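Long-range contacts in trans-4-hydroxy-L-proline dehydratase (Clostridioides difficile 70-100-2010, PDB 6VXC), which uses glycyl-radical chemistry to dehydrate trans-4-hydroxy-L-proline to delta(1)-pyrroline-5-carboxylate during anaerobic breakdown of hydroxyproline: residues V573-I578 with E690-E695; Y470-K475 with I669-I674; I578-T583 with T622-N627; E638-Y643 with V660-T665. All coordinates share one frame; numbering follows the deposited sequence.

Contact 1 of 4, residues V573-I578 with E690-E695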
loop_
_atom_site.group_PDB
_atom_site.type_symbol
_atom_site.label_atom_id
_atom_site.label_comp_id
_atom_site.label_asym_id
_atom_site.label_seq_id
_atom_site.Cartn_x
_atom_site.Cartn_y
_atom_site.Cartn_z
ATOM N N VAL A 573 12.158 8.543 0.938
ATOM C CA VAL A 573 11.526 9.244 2.046
ATOM C C VAL A 573 12.358 10.470 2.395
ATOM O O VAL A 573 13.591 10.399 2.476
ATOM C CB VAL A 573 11.356 8.346 3.289
ATOM C CG1 VAL A 573 10.730 9.140 4.438
ATOM C CG2 VAL A 573 10.501 7.151 2.970
ATOM N N GLY A 574 11.669 11.587 2.619
ATOM C CA GLY A 574 12.282 12.752 3.214
ATOM C C GLY A 574 12.844 13.782 2.270
ATOM O O GLY A 574 13.753 14.516 2.661
ATOM N N ILE A 575 12.310 13.895 1.053
ATOM C CA ILE A 575 12.878 14.826 0.084
ATOM C C ILE A 575 12.830 16.269 0.614
ATOM O O ILE A 575 13.744 17.051 0.372
ATOM C CB ILE A 575 12.186 14.643 -1.288
ATOM C CG1 ILE A 575 12.838 15.499 -2.381
ATOM C CG2 ILE A 575 10.662 14.864 -1.195
ATOM C CD1 ILE A 575 14.306 15.144 -2.662
ATOM N N GLY A 576 11.776 16.642 1.345
ATOM C CA GLY A 576 11.721 17.988 1.904
ATOM C C GLY A 576 12.811 18.238 2.934
ATOM O O GLY A 576 13.504 19.263 2.903
ATOM N N THR A 577 12.961 17.311 3.874
ATOM C CA THR A 577 13.986 17.451 4.901
ATOM C C THR A 577 15.368 17.589 4.266
ATOM O O THR A 577 16.108 18.532 4.563
ATOM C CB THR A 577 13.940 16.239 5.843
ATOM O OG1 THR A 577 12.687 16.207 6.527
ATOM C CG2 THR A 577 15.077 16.281 6.876
ATOM N N ILE A 578 15.702 16.704 3.321
ATOM C CA ILE A 578 17.069 16.754 2.809
ATOM C C ILE A 578 17.268 17.943 1.885
ATOM O O ILE A 578 18.348 18.541 1.879
ATOM C CB ILE A 578 17.495 15.435 2.136
ATOM C CG1 ILE A 578 18.971 15.578 1.704
ATOM C CG2 ILE A 578 16.587 15.057 0.975
ATOM C CD1 ILE A 578 19.566 14.380 1.168
ATOM N N GLU A 690 7.086 14.156 5.260
ATOM C CA GLU A 690 6.249 13.094 4.706
ATOM C C GLU A 690 5.984 13.308 3.216
ATOM O O GLU A 690 5.747 14.433 2.768
ATOM C CB GLU A 690 4.925 12.972 5.484
ATOM C CG GLU A 690 4.357 14.281 6.017
ATOM C CD GLU A 690 3.589 15.133 5.014
ATOM O OE1 GLU A 690 3.159 14.619 3.961
ATOM O OE2 GLU A 690 3.448 16.346 5.281
ATOM N N GLY A 691 6.026 12.216 2.456
ATOM C CA GLY A 691 5.837 12.275 1.012
ATOM C C GLY A 691 6.785 13.263 0.370
ATOM O O GLY A 691 7.947 13.367 0.757
ATOM N N ILE A 692 6.282 14.023 -0.603
ATOM C CA ILE A 692 7.015 15.149 -1.175
ATOM C C ILE A 692 6.535 16.472 -0.579
ATOM O O ILE A 692 6.766 17.541 -1.158
ATOM C CB ILE A 692 6.937 15.178 -2.714
ATOM C CG1 ILE A 692 5.493 15.431 -3.185
ATOM C CG2 ILE A 692 7.592 13.924 -3.327
ATOM C CD1 ILE A 692 5.360 15.781 -4.648
ATOM N N SER A 693 5.888 16.418 0.576
ATOM C CA SER A 693 5.363 17.604 1.226
ATOM C C SER A 693 6.509 18.460 1.763
ATOM O O SER A 693 7.625 17.977 1.942
ATOM C CB SER A 693 4.445 17.216 2.390
ATOM O OG SER A 693 3.455 16.271 2.010
ATOM N N PRO A 694 6.246 19.736 2.040
ATOM C CA PRO A 694 7.266 20.588 2.669
ATOM C C PRO A 694 7.595 20.134 4.084
ATOM O O PRO A 694 6.817 19.449 4.747
ATOM C CB PRO A 694 6.617 21.972 2.688
ATOM C CG PRO A 694 5.486 21.899 1.676
ATOM C CD PRO A 694 5.023 20.474 1.693
ATOM N N GLU A 695 8.772 20.548 4.545
ATOM C CA GLU A 695 9.178 20.362 5.929
ATOM C C GLU A 695 8.278 21.173 6.861
ATOM O O GLU A 695 7.604 22.116 6.448
ATOM C CB GLU A 695 10.639 20.789 6.130
ATOM C CG GLU A 695 11.645 19.645 6.316
ATOM C CD GLU A 695 11.654 19.069 7.737
ATOM O OE1 GLU A 695 10.670 19.277 8.475
ATOM O OE2 GLU A 695 12.646 18.412 8.115
HETATM O O HOH W 1 8.957 11.618 2.752
HETATM O O HOH W 2 10.465 11.904 -0.256
HETATM O O HOH W 3 8.998 15.720 1.821
#

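Contact 2 of 4, residues Y470-K475 with I669-I674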
loop_
_atom_site.group_PDB
_atom_site.type_symbol
_atom_site.label_atom_id
_atom_site.label_comp_id
_atom_site.label_asym_id
_atom_site.label_seq_id
_atom_site.Cartn_x
_atom_site.Cartn_y
_atom_site.Cartn_z
ATOM N N TYR A 470 11.540 1.366 2.149
ATOM C CA TYR A 470 11.813 2.806 2.188
ATOM C C TYR A 470 13.315 3.068 2.337
ATOM O O TYR A 470 14.042 2.278 2.934
ATOM C CB TYR A 470 11.061 3.468 3.355
ATOM C CG TYR A 470 9.579 3.218 3.300
ATOM C CD1 TYR A 470 8.756 3.976 2.478
ATOM C CD2 TYR A 470 9.014 2.192 4.030
ATOM C CE1 TYR A 470 7.385 3.716 2.405
ATOM C CE2 TYR A 470 7.657 1.916 3.964
ATOM C CZ TYR A 470 6.841 2.683 3.153
ATOM O OH TYR A 470 5.495 2.408 3.089
ATOM N N MET A 471 13.767 4.195 1.785
ATOM C CA MET A 471 15.165 4.607 1.820
ATOM C C MET A 471 15.253 5.942 2.549
ATOM O O MET A 471 14.600 6.911 2.150
ATOM C CB MET A 471 15.733 4.726 0.402
ATOM C CG MET A 471 17.235 5.036 0.330
ATOM S SD MET A 471 18.277 3.768 1.047
ATOM C CE MET A 471 17.791 2.317 0.113
ATOM N N ASN A 472 16.092 6.001 3.582
ATOM C CA ASN A 472 16.183 7.146 4.490
ATOM C C ASN A 472 17.150 8.165 3.876
ATOM O O ASN A 472 18.327 8.236 4.216
ATOM C CB ASN A 472 16.639 6.665 5.875
ATOM C CG ASN A 472 16.483 7.726 6.974
ATOM O OD1 ASN A 472 16.344 8.926 6.695
ATOM N ND2 ASN A 472 16.548 7.283 8.237
ATOM N N ILE A 473 16.647 8.956 2.918
ATOM C CA ILE A 473 17.528 9.884 2.202
ATOM C C ILE A 473 18.158 10.896 3.147
ATOM O O ILE A 473 19.358 11.170 3.015
ATOM C CB ILE A 473 16.783 10.530 1.029
ATOM C CG1 ILE A 473 16.230 9.440 0.120
ATOM C CG2 ILE A 473 17.707 11.437 0.254
ATOM C CD1 ILE A 473 15.338 9.973 -0.952
ATOM N N PRO A 474 17.432 11.499 4.090
ATOM C CA PRO A 474 18.081 12.435 5.025
ATOM C C PRO A 474 19.216 11.804 5.825
ATOM O O PRO A 474 20.236 12.455 6.063
ATOM C CB PRO A 474 16.917 12.878 5.931
ATOM C CG PRO A 474 15.672 12.693 5.072
ATOM C CD PRO A 474 15.969 11.443 4.274
ATOM N N LYS A 475 19.065 10.557 6.263
ATOM C CA LYS A 475 20.156 9.936 7.009
ATOM C C LYS A 475 21.352 9.624 6.112
ATOM O O LYS A 475 22.476 9.545 6.605
ATOM C CB LYS A 475 19.674 8.681 7.717
ATOM C CG LYS A 475 20.645 8.166 8.794
ATOM C CD LYS A 475 19.974 7.128 9.683
ATOM C CE LYS A 475 20.917 6.558 10.748
ATOM N NZ LYS A 475 21.110 7.506 11.880
ATOM N N ILE A 669 8.224 8.720 10.403
ATOM C CA ILE A 669 8.383 8.808 11.851
ATOM C C ILE A 669 9.626 8.036 12.291
ATOM O O ILE A 669 10.517 8.587 12.941
ATOM C CB ILE A 669 7.114 8.305 12.563
ATOM C CG1 ILE A 669 5.854 9.044 12.042
ATOM C CG2 ILE A 669 7.270 8.387 14.092
ATOM C CD1 ILE A 669 5.882 10.573 12.204
ATOM N N TYR A 670 9.697 6.754 11.925
ATOM C CA TYR A 670 10.838 5.904 12.273
ATOM C C TYR A 670 12.152 6.486 11.766
ATOM O O TYR A 670 13.133 6.579 12.513
ATOM C CB TYR A 670 10.604 4.504 11.685
ATOM C CG TYR A 670 11.793 3.546 11.639
ATOM C CD1 TYR A 670 12.524 3.240 12.780
ATOM C CD2 TYR A 670 12.126 2.899 10.467
ATOM C CE1 TYR A 670 13.592 2.338 12.737
ATOM C CE2 TYR A 670 13.189 1.987 10.415
ATOM C CZ TYR A 670 13.917 1.722 11.553
ATOM O OH TYR A 670 14.966 0.827 11.492
ATOM N N PHE A 671 12.185 6.896 10.498
ATOM C CA PHE A 671 13.420 7.402 9.899
ATOM C C PHE A 671 13.926 8.655 10.607
ATOM O O PHE A 671 15.138 8.876 10.675
ATOM C CB PHE A 671 13.207 7.697 8.414
ATOM C CG PHE A 671 13.304 6.489 7.533
ATOM C CD1 PHE A 671 13.705 5.264 8.052
ATOM C CD2 PHE A 671 13.011 6.575 6.167
ATOM C CE1 PHE A 671 13.815 4.147 7.238
ATOM C CE2 PHE A 671 13.126 5.462 5.335
ATOM C CZ PHE A 671 13.520 4.240 5.877
ATOM N N GLY A 672 13.017 9.501 11.111
ATOM C CA GLY A 672 13.441 10.642 11.900
ATOM C C GLY A 672 13.830 10.286 13.321
ATOM O O GLY A 672 14.700 10.936 13.905
ATOM N N GLU A 673 13.177 9.280 13.904
ATOM C CA GLU A 673 13.477 8.879 15.277
ATOM C C GLU A 673 14.918 8.387 15.440
ATOM O O GLU A 673 15.506 8.552 16.511
ATOM C CB GLU A 673 12.486 7.811 15.743
ATOM C CG GLU A 673 11.090 8.350 16.075
ATOM C CD GLU A 673 10.077 7.254 16.457
ATOM O OE1 GLU A 673 9.110 7.569 17.196
ATOM O OE2 GLU A 673 10.265 6.086 16.039
ATOM N N ILE A 674 15.489 7.742 14.431
ATOM C CA ILE A 674 16.848 7.228 14.587
ATOM C C ILE A 674 17.859 8.106 13.857
ATOM O O ILE A 674 18.919 7.628 13.429
ATOM C CB ILE A 674 16.954 5.760 14.127
ATOM C CG1 ILE A 674 16.200 5.556 12.817
ATOM C CG2 ILE A 674 16.451 4.841 15.215
ATOM C CD1 ILE A 674 16.962 6.066 11.622
#

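Contact 3 of 4, residues I578-T583 with T622-N627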
loop_
_atom_site.group_PDB
_atom_site.type_symbol
_atom_site.label_atom_id
_atom_site.label_comp_id
_atom_site.label_asym_id
_atom_site.label_seq_id
_atom_site.Cartn_x
_atom_site.Cartn_y
_atom_site.Cartn_z
ATOM N N ILE A 578 15.702 16.704 3.321
ATOM C CA ILE A 578 17.069 16.754 2.809
ATOM C C ILE A 578 17.268 17.943 1.885
ATOM O O ILE A 578 18.348 18.541 1.879
ATOM C CB ILE A 578 17.495 15.435 2.136
ATOM C CG1 ILE A 578 18.971 15.578 1.704
ATOM C CG2 ILE A 578 16.587 15.057 0.975
ATOM C CD1 ILE A 578 19.566 14.380 1.168
ATOM N N THR A 579 16.241 18.319 1.116
ATOM C CA THR A 579 16.317 19.531 0.310
ATOM C C THR A 579 16.632 20.739 1.181
ATOM O O THR A 579 17.552 21.512 0.886
ATOM C CB THR A 579 14.997 19.783 -0.433
ATOM O OG1 THR A 579 14.772 18.774 -1.416
ATOM C CG2 THR A 579 15.059 21.124 -1.115
ATOM N N ASP A 580 15.854 20.930 2.251
ATOM C CA ASP A 580 16.098 22.077 3.115
ATOM C C ASP A 580 17.454 21.980 3.810
ATOM O O ASP A 580 18.091 23.007 4.056
ATOM C CB ASP A 580 14.969 22.231 4.134
ATOM C CG ASP A 580 13.661 22.759 3.511
ATOM O OD1 ASP A 580 13.644 23.127 2.324
ATOM O OD2 ASP A 580 12.640 22.817 4.228
ATOM N N SER A 581 17.919 20.768 4.122
ATOM C CA SER A 581 19.227 20.619 4.768
ATOM C C SER A 581 20.356 21.025 3.827
ATOM O O SER A 581 21.226 21.819 4.200
ATOM C CB SER A 581 19.428 19.186 5.256
ATOM O OG SER A 581 18.582 18.907 6.351
ATOM N N LEU A 582 20.360 20.491 2.604
ATOM C CA LEU A 582 21.403 20.864 1.650
ATOM C C LEU A 582 21.276 22.324 1.241
ATOM O O LEU A 582 22.285 23.002 1.022
ATOM C CB LEU A 582 21.351 19.949 0.430
ATOM C CG LEU A 582 22.005 18.566 0.543
ATOM C CD1 LEU A 582 21.669 17.696 -0.677
ATOM C CD2 LEU A 582 23.518 18.685 0.716
ATOM N N THR A 583 20.040 22.823 1.133
ATOM C CA THR A 583 19.845 24.243 0.873
ATOM C C THR A 583 20.431 25.084 1.999
ATOM O O THR A 583 21.098 26.091 1.750
ATOM C CB THR A 583 18.353 24.566 0.680
ATOM O OG1 THR A 583 17.831 23.879 -0.459
ATOM C CG2 THR A 583 18.156 26.072 0.465
ATOM N N THR A 622 16.611 31.253 5.846
ATOM C CA THR A 622 17.166 30.440 4.778
ATOM C C THR A 622 16.062 29.992 3.827
ATOM O O THR A 622 14.943 29.697 4.261
ATOM C CB THR A 622 17.900 29.217 5.362
ATOM O OG1 THR A 622 18.962 29.655 6.218
ATOM C CG2 THR A 622 18.473 28.308 4.247
ATOM N N PRO A 623 16.335 29.957 2.525
ATOM C CA PRO A 623 15.312 29.515 1.572
ATOM C C PRO A 623 14.823 28.105 1.891
ATOM O O PRO A 623 15.555 27.283 2.444
ATOM C CB PRO A 623 16.042 29.569 0.223
ATOM C CG PRO A 623 17.135 30.518 0.422
ATOM C CD PRO A 623 17.585 30.344 1.845
ATOM N N LYS A 624 13.561 27.836 1.542
ATOM C CA LYS A 624 12.892 26.583 1.878
ATOM C C LYS A 624 12.107 26.025 0.693
ATOM O O LYS A 624 11.438 26.760 -0.037
ATOM C CB LYS A 624 11.928 26.770 3.059
ATOM C CG LYS A 624 12.565 27.185 4.404
ATOM C CD LYS A 624 13.375 26.084 5.039
ATOM C CE LYS A 624 14.011 26.543 6.364
ATOM N NZ LYS A 624 14.915 25.494 6.901
ATOM N N TYR A 625 12.140 24.708 0.556
ATOM C CA TYR A 625 11.318 24.016 -0.422
ATOM C C TYR A 625 9.831 24.221 -0.130
ATOM O O TYR A 625 9.404 24.234 1.023
ATOM C CB TYR A 625 11.681 22.536 -0.382
ATOM C CG TYR A 625 10.747 21.598 -1.081
ATOM C CD1 TYR A 625 10.647 21.596 -2.468
ATOM C CD2 TYR A 625 9.996 20.689 -0.357
ATOM C CE1 TYR A 625 9.822 20.723 -3.115
ATOM C CE2 TYR A 625 9.167 19.771 -1.002
ATOM C CZ TYR A 625 9.076 19.810 -2.382
ATOM O OH TYR A 625 8.241 18.945 -3.049
ATOM N N GLY A 626 9.038 24.362 -1.188
ATOM C CA GLY A 626 7.607 24.563 -1.044
ATOM C C GLY A 626 7.152 26.011 -1.076
ATOM O O GLY A 626 6.000 26.301 -0.738
ATOM N N ASN A 627 8.003 26.926 -1.518
ATOM C CA ASN A 627 7.639 28.330 -1.612
ATOM C C ASN A 627 7.761 28.848 -3.032
ATOM O O ASN A 627 7.755 30.062 -3.250
ATOM C CB ASN A 627 8.498 29.158 -0.655
ATOM C CG ASN A 627 8.253 28.787 0.776
ATOM O OD1 ASN A 627 7.263 29.213 1.367
ATOM N ND2 ASN A 627 9.124 27.972 1.338
HETATM O O HOH W 4 16.582 25.429 4.430
HETATM O O HOH W 5 10.127 22.790 3.333
HETATM O O HOH W 6 13.367 22.995 6.963
#

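Contact 4 of 4, residues E638-Y643 with V660-T665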
loop_
_atom_site.group_PDB
_atom_site.type_symbol
_atom_site.label_atom_id
_atom_site.label_comp_id
_atom_site.label_asym_id
_atom_site.label_seq_id
_atom_site.Cartn_x
_atom_site.Cartn_y
_atom_site.Cartn_z
ATOM N N GLU A 638 17.878 18.526 -8.037
ATOM C CA GLU A 638 19.159 17.826 -8.096
ATOM C C GLU A 638 19.128 16.567 -7.249
ATOM O O GLU A 638 19.587 15.507 -7.678
ATOM C CB GLU A 638 20.290 18.746 -7.634
ATOM C CG GLU A 638 20.578 19.864 -8.602
ATOM C CD GLU A 638 21.719 20.772 -8.154
ATOM O OE1 GLU A 638 22.407 20.441 -7.153
ATOM O OE2 GLU A 638 21.923 21.822 -8.815
ATOM N N ILE A 639 18.577 16.664 -6.040
ATOM C CA ILE A 639 18.465 15.495 -5.180
ATOM C C ILE A 639 17.569 14.452 -5.837
ATOM O O ILE A 639 17.909 13.266 -5.902
ATOM C CB ILE A 639 17.947 15.895 -3.781
ATOM C CG1 ILE A 639 18.899 16.873 -3.079
ATOM C CG2 ILE A 639 17.733 14.659 -2.934
ATOM C CD1 ILE A 639 18.272 17.575 -1.839
ATOM N N PHE A 640 16.401 14.883 -6.330
ATOM C CA PHE A 640 15.477 13.960 -6.980
ATOM C C PHE A 640 16.132 13.262 -8.156
ATOM O O PHE A 640 16.002 12.050 -8.312
ATOM C CB PHE A 640 14.225 14.692 -7.451
ATOM C CG PHE A 640 13.315 13.843 -8.279
ATOM C CD1 PHE A 640 12.428 12.979 -7.675
ATOM C CD2 PHE A 640 13.361 13.897 -9.659
ATOM C CE1 PHE A 640 11.579 12.181 -8.439
ATOM C CE2 PHE A 640 12.517 13.113 -10.425
ATOM C CZ PHE A 640 11.633 12.248 -9.812
ATOM N N ASN A 641 16.834 14.021 -9.003
ATOM C CA ASN A 641 17.498 13.441 -10.168
ATOM C C ASN A 641 18.582 12.453 -9.764
ATOM O O ASN A 641 18.742 11.410 -10.403
ATOM C CB ASN A 641 18.086 14.550 -11.038
ATOM C CG ASN A 641 17.011 15.373 -11.706
ATOM O OD1 ASN A 641 15.897 14.902 -11.885
ATOM N ND2 ASN A 641 17.331 16.613 -12.066
ATOM N N ALA A 642 19.337 12.763 -8.710
ATOM C CA ALA A 642 20.366 11.834 -8.261
ATOM C C ALA A 642 19.746 10.521 -7.820
ATOM O O ALA A 642 20.262 9.444 -8.141
ATOM C CB ALA A 642 21.180 12.446 -7.121
ATOM N N TYR A 643 18.634 10.600 -7.080
ATOM C CA TYR A 643 17.929 9.402 -6.631
ATOM C C TYR A 643 17.370 8.617 -7.808
ATOM O O TYR A 643 17.584 7.403 -7.926
ATOM C CB TYR A 643 16.814 9.805 -5.661
ATOM C CG TYR A 643 16.083 8.650 -5.032
ATOM C CD1 TYR A 643 16.749 7.745 -4.217
ATOM C CD2 TYR A 643 14.714 8.487 -5.205
ATOM C CE1 TYR A 643 16.080 6.698 -3.606
ATOM C CE2 TYR A 643 14.036 7.434 -4.603
ATOM C CZ TYR A 643 14.724 6.543 -3.804
ATOM O OH TYR A 643 14.082 5.490 -3.187
ATOM N N VAL A 660 11.505 4.319 -9.385
ATOM C CA VAL A 660 11.545 5.147 -8.193
ATOM C C VAL A 660 10.137 5.652 -7.893
ATOM O O VAL A 660 9.366 5.924 -8.816
ATOM C CB VAL A 660 12.571 6.275 -8.450
ATOM C CG1 VAL A 660 12.049 7.625 -8.176
ATOM C CG2 VAL A 660 13.937 5.949 -7.774
ATOM N N ASP A 661 9.781 5.708 -6.603
ATOM C CA ASP A 661 8.580 6.400 -6.137
ATOM C C ASP A 661 8.885 7.076 -4.796
ATOM O O ASP A 661 9.947 6.869 -4.203
ATOM C CB ASP A 661 7.352 5.450 -6.058
ATOM C CG ASP A 661 7.565 4.241 -5.152
ATOM O OD1 ASP A 661 8.471 4.297 -4.306
ATOM O OD2 ASP A 661 6.805 3.226 -5.271
ATOM N N MET A 662 7.944 7.903 -4.321
ATOM C CA MET A 662 8.174 8.776 -3.167
ATOM C C MET A 662 6.946 8.751 -2.260
ATOM O O MET A 662 5.986 9.496 -2.496
ATOM C CB MET A 662 8.475 10.193 -3.633
ATOM C CG MET A 662 9.443 10.221 -4.808
ATOM S SD MET A 662 11.138 10.097 -4.236
ATOM C CE MET A 662 11.302 11.747 -3.572
ATOM N N LEU A 663 6.988 7.918 -1.224
ATOM C CA LEU A 663 5.930 7.856 -0.225
ATOM C C LEU A 663 6.512 7.310 1.075
ATOM O O LEU A 663 7.549 6.642 1.058
ATOM C CB LEU A 663 4.743 6.998 -0.703
ATOM C CG LEU A 663 4.725 5.511 -1.113
ATOM C CD1 LEU A 663 5.751 5.212 -2.174
ATOM C CD2 LEU A 663 4.817 4.539 0.040
ATOM N N PRO A 664 5.896 7.626 2.226
ATOM C CA PRO A 664 6.480 7.221 3.515
ATOM C C PRO A 664 5.643 6.242 4.341
ATOM O O PRO A 664 6.182 5.606 5.249
ATOM C CB PRO A 664 6.580 8.559 4.251
ATOM C CG PRO A 664 5.262 9.251 3.821
ATOM C CD PRO A 664 4.980 8.772 2.393
ATOM N N THR A 665 4.334 6.147 4.086
ATOM C CA THR A 665 3.386 5.559 5.039
ATOM C C THR A 665 3.675 6.107 6.443
ATOM O O THR A 665 3.519 7.309 6.659
ATOM C CB THR A 665 3.411 4.023 4.977
ATOM O OG1 THR A 665 3.287 3.598 3.611
ATOM C CG2 THR A 665 2.255 3.437 5.787
#

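Contact 1 of 4, residues V573-I578 with E690-E695
The N-terminal end of helix 575-591, with Gly574 at the N-cap, faces a type II' beta turn from Glu690 to Ser693 in the glycine radical family region; Ile575 packs on Ile692 and Thr577 reaches Glu695. Gly691 lies about 9 Å from the side chain of Cys454, the probable radical cysteine. The first NH groups of the helix meet the turn through water. One water accepts from Gly576 N and donates to Gly691 O, at 2.8 Å, and Ser693 O, at 2.6 Å. Two more waters appear to link Gly574 N and Ile575 N to the same Gly691 carbonyl, which the helix end probably polarises. Lacking a side chain, Gly576 brings its CA to 4.1 Å from Ser693 O. Beside it, Ile575 turns CG1 anti to its backbone N (chi1 -174°), and CG2 is left to touch Ile692 CA at 3.7 Å. Ser693 OG donates to Glu690 OE1 at 2.6 Å, tying the two ends of the turn together. The chain of Glu695 bends at chi2 (-80°) and lays CG over Thr577 CA, 3.5 Å away. Beyond the bend, Thr577 OG1, which also bonds to Ser689 N, donates to Glu695 OE2 at 2.7 Å, arriving 60° out of the carboxylate plane.

Contact 2 of 4, residues Y470-K475 with I669-I674
Asn472 lies flat on the ring of Phe671 where parallel strand 463-472 of the glycyl radical enzyme barrel gives way to helix 473-481. This is the tight half of the contact. Asn472 CB sits over the middle of the ring, 3.6 Å from its centroid and 9° off the normal, and the side-chain amide continues the stack with its plane 13° from that of the ring. Each end of the amide is held. Its ND2 donates to Phe671 O at 3.2 Å, tilted from the carbonyl plane, and bonds also to Gly167 O. Its OD1 accepts from Lys475 N at 3.2 Å, the capping bond that starts the new helix. Farther along the ring, Tyr470 CB comes obliquely to Phe671 CE2 at 3.5 Å, while the phenol of Tyr470 leads off to Thr665 OG1; the Tyr470 side chain is about 6 Å from that of Cys454, the probable radical cysteine.

The other half is looser and lies toward the partly exposed end of helix 667-673, at Ile674. Lys475 runs out extended and bends at chi4 (77°), which brings NZ to Ile674 O at 2.7 Å, in the carbonyl plane. On the way Lys475 CD passes Ile674 CD1 at 3.7 Å, the two side chains crossing at about a right angle. The same ammonium group makes salt bridges with Asp486 and Glu478. With two carboxylates and a carbonyl from just past a helix C-terminus around it, the lysine is probably protonated, and its charge probably helps hold the end of helix 667-673 to the start of helix 473-481.

Contact 3 of 4, residues I578-T583 with T622-N627
The irregular strip 622-627, which leads toward helix 630-647, runs past the second turn of helix 575-591. The backbones come nearest at Asp580 CA and Lys624 CA, 5.7 Å apart, and widen to 7.0 Å between Thr583 CA and Pro623 CA. Asp580 makes the direct link: its OD1 accepts Tyr625 N through the syn lone pair, 2.8 Å long and nearly straight at 172°. Its OD2 is bonded by two waters, one shared with Tyr625 O and the other with Lys624 NZ. Lys624 crosses the carboxylate at about a right angle, bringing CD to 3.4 Å from Asp580 OD2 while NZ stays 4.4 Å from that oxygen, beyond a salt bridge. NZ bonds instead to Val618 O and to a further water that ties Asp580 O to Pro623 O.

The threonines fill the flanks with methyls. Thr583 OG1 turns back to Thr579 O at 2.7 Å, leaving CG2 to approach Pro623 O at 3.5 Å. Thr579 CG2 meets Tyr625 CB at 3.7 Å, and CG of that tyrosine stands anti to its backbone N (chi1 167°), sending the ring away to where its OH hydrogen-bonds to Ile692 O. One backbone NH, two waters and a nearby ammonium group all suit a negative carboxylate, so Asp580 is probably ionised despite its burial and holds the loop to the helix through one direct hydrogen bond and shared waters.

Contact 4 of 4, residues E638-Y643 with V660-T665
Tyr643 of helix 630-647 reaches across to Val660 of strand 657-661 and to Met662, two residues on, within an extended beta-alpha-beta crossover of the glycyl radical enzyme barrel that runs from strand 565-573 through several helices to strand 657-661. The side chain of Tyr643 can be followed outward. At its root CB is still 5.2 Å from Val660 CG2. With CG anti to the backbone N (chi1 -175°) the ring is aimed at the strand, and CG itself comes within 4.4 Å of the same methyl. Contact is made along one flank of the ring. CD2 lies 3.7 Å from Val660 CG2, CE2 closes to 3.5 Å, and CZ draws off again to 4.1 Å, the methyl approaching obliquely. The far end, OH, bonds to Ile570 O, so the ring spans from its own helix to strand 565-573, and Met471 of strand 463-472 packs against it.

Met662 comes to the same CD2-CE2 flank from the other side of the ring plane, its SD 4.0 Å from CE2 of Tyr643. This is a Met-aromatic contact of the oblique kind, with SD 62° off the ring normal. Asp661, between the two apolar residues, starts away from the helix, and its carboxylate lies close to Glu456, the proton acceptor inferred by similarity. Bends at chi2 and chi3 carry the methionine methyl back to the preceding turn of the helix, where Met662 CE stops 4.4 Å from Phe640 CD1, at the ring's edge and near its plane.

In the fold
Following the chain from the N terminus, segment 470-475 opens contact 2, and 573-578 then opens contact 1 at the end of the neighbouring parallel strand. Helix 575-591 carries straight on into contact 3, with which contact 1 shares Ile578; that loop closes first, at 622-627. Contact 4 opens and closes next, between helix 630-647 and strand 657-661, so contacts 3 and 4 follow in series. Both nest inside contact 2, closed at 669-674, and inside contact 1, closed at 690-695, while contacts 1 and 2 cross. Together they tie strands 463-472, 565-573 and 657-661 and their helices to the loop 690-695 within the glycine radical family region.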